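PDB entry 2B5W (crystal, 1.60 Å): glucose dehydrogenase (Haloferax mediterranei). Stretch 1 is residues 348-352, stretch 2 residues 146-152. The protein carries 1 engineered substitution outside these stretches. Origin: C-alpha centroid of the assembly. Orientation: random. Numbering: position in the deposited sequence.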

# COMPACT_ATOMS: atom_id res chain seq x y z
N ILE A 348 26.06 -15.83 8.12
CA ILE A 348 25.07 -15.09 7.34
C ILE A 348 24.02 -16.07 6.84
O ILE A 348 22.91 -16.07 7.35
CB ILE A 348 25.72 -14.30 6.22
CG1 ILE A 348 26.72 -13.30 6.81
CG2 ILE A 348 24.64 -13.59 5.39
CD1 ILE A 348 27.52 -12.57 5.79
N LYS A 349 24.35 -16.87 5.85
CA LYS A 349 23.47 -17.92 5.38
C LYS A 349 24.14 -19.29 5.44
O LYS A 349 25.25 -19.43 4.97
CB LYS A 349 23.08 -17.65 3.92
CG LYS A 349 22.12 -18.65 3.35
CD LYS A 349 20.77 -18.44 4.03
CE LYS A 349 19.71 -19.30 3.49
NZ LYS A 349 18.49 -19.00 4.27
N THR A 350 23.42 -20.26 5.97
CA THR A 350 23.91 -21.63 6.09
C THR A 350 22.91 -22.59 5.52
O THR A 350 21.76 -22.23 5.32
CB THR A 350 24.14 -22.03 7.53
OG1 THR A 350 22.90 -21.97 8.25
CG2 THR A 350 25.09 -21.06 8.27
N ALA A 351 23.37 -23.79 5.26
CA ALA A 351 22.53 -24.88 4.85
C ALA A 351 23.10 -26.18 5.37
O ALA A 351 24.27 -26.24 5.73
CB ALA A 351 22.43 -24.96 3.33
N ILE A 352 22.27 -27.22 5.38
CA ILE A 352 22.66 -28.58 5.68
C ILE A 352 22.54 -29.42 4.42
O ILE A 352 21.52 -29.41 3.75
CB ILE A 352 21.76 -29.18 6.77
CG1 ILE A 352 21.91 -28.34 8.05
CG2 ILE A 352 22.15 -30.65 7.03
CD1 ILE A 352 20.82 -28.57 9.08
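Stretch 2, residues 146-152: GFLIEPI

Residues 146-152 pack against the strand 349-352 mainly through side chains; no hydrogen bond joins the two stretches, and together they bury a modest 193 Å². Stretch 2 begins as a 3-10 turn (146-148) and runs on into helix. Two backbone hydrogen bonds hold this fold, Ile-149 N to Gly-146 O at 3.1 Å and Ile-152 N to Leu-148 O at 3.0 Å. Its backbone stays well clear of the strand: the CA atoms of Ala-351 and Phe-147 are 7.5 Å apart, those of Lys-349 and Leu-148 9.2 Å. As the strand advances from Lys-349 to Ala-351, its partners shift from Leu-148 back to Phe-147, so the register runs in the reverse sense.

The alternation of the extended strand directs the CB atoms of Lys-349 and Ala-351 toward stretch 2 and those of Thr-350 and Ile-352 away. Phe-147 answers with chi1 p (62°) and chi2 of 88°, which carry its ring to the strand and lay one face beneath the methyl of Ala-351. Ala-351 CB stands 3.6 Å from the centroid of the Phe-147 ring and only 4° off the ring normal, a nearly ideal CH-pi contact; the closest atom pair is Ala-351 CB to Phe-147 CE2, 3.8 Å.

Lys-349 combines chi1 t with chi2 p, then extends through chi3 and chi4, both t. Its aliphatic portion serves as an apolar surface: Lys-349 CG lies 4.2 Å from Phe-147 CE1, at the ring edge, and 4.1 Å from Leu-148 CD2. Leu-148 sets out sideways, but its m,t rotamer brings the end of the side chain nearer the strand. The extended outer part of the lysine reaches Pro-151, with Lys-349 NZ 4.3 Å from Pro-151 CG, while the amine is hydrogen-bonded elsewhere in the structure.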

# COMPACT_ATOMS: atom_id res chain seq x y z
N GLY A 146 20.51 -24.29 -4.45
CA GLY A 146 19.07 -24.28 -4.71
C GLY A 146 18.22 -23.92 -3.51
O GLY A 146 17.03 -23.54 -3.66
N PHE A 147 18.79 -24.06 -2.32
CA PHE A 147 18.16 -23.59 -1.10
C PHE A 147 17.96 -22.08 -1.05
O PHE A 147 17.34 -21.61 -0.12
CB PHE A 147 18.93 -24.10 0.13
CG PHE A 147 20.34 -23.61 0.20
CD1 PHE A 147 20.66 -22.40 0.83
CD2 PHE A 147 21.39 -24.35 -0.35
CE1 PHE A 147 21.97 -21.96 0.85
CE2 PHE A 147 22.65 -23.91 -0.33
CZ PHE A 147 22.97 -22.74 0.28
N LEU A 148 18.54 -21.33 -1.99
CA LEU A 148 18.36 -19.89 -2.03
C LEU A 148 17.14 -19.51 -2.86
O LEU A 148 16.69 -18.36 -2.79
CB LEU A 148 19.57 -19.19 -2.63
CG LEU A 148 20.86 -19.26 -1.81
CD1 LEU A 148 21.95 -18.51 -2.55
CD2 LEU A 148 20.66 -18.73 -0.45
N ILE A 149 16.59 -20.45 -3.62
CA ILE A 149 15.41 -20.14 -4.48
C ILE A 149 14.21 -19.74 -3.61
O ILE A 149 13.53 -18.75 -3.91
CB ILE A 149 15.11 -21.31 -5.40
CG1 ILE A 149 16.23 -21.57 -6.38
CG2 ILE A 149 13.77 -21.13 -6.08
CD1 ILE A 149 16.59 -20.37 -7.23
N GLU A 150 13.93 -20.44 -2.51
CA GLU A 150 12.82 -20.01 -1.68
C GLU A 150 13.00 -18.61 -1.09
O GLU A 150 12.10 -17.78 -1.21
CB GLU A 150 12.47 -21.07 -0.60
CG GLU A 150 11.13 -20.83 0.09
CD GLU A 150 11.18 -19.89 1.26
OE1 GLU A 150 12.30 -19.50 1.67
OE2 GLU A 150 10.10 -19.49 1.80
N PRO A 151 14.12 -18.27 -0.45
CA PRO A 151 14.29 -16.90 0.02
C PRO A 151 14.20 -15.85 -1.09
O PRO A 151 13.60 -14.80 -0.88
CB PRO A 151 15.69 -16.90 0.65
CG PRO A 151 16.07 -18.26 0.79
CD PRO A 151 15.17 -19.18 0.05
N ILE A 152 14.82 -16.13 -2.24
CA ILE A 152 14.71 -15.19 -3.38
C ILE A 152 13.23 -14.98 -3.74
O ILE A 152 12.80 -13.85 -3.99
CB ILE A 152 15.55 -15.64 -4.60
CG1 ILE A 152 17.06 -15.61 -4.28
CG2 ILE A 152 15.29 -14.70 -5.81
CD1 ILE A 152 17.91 -16.27 -5.31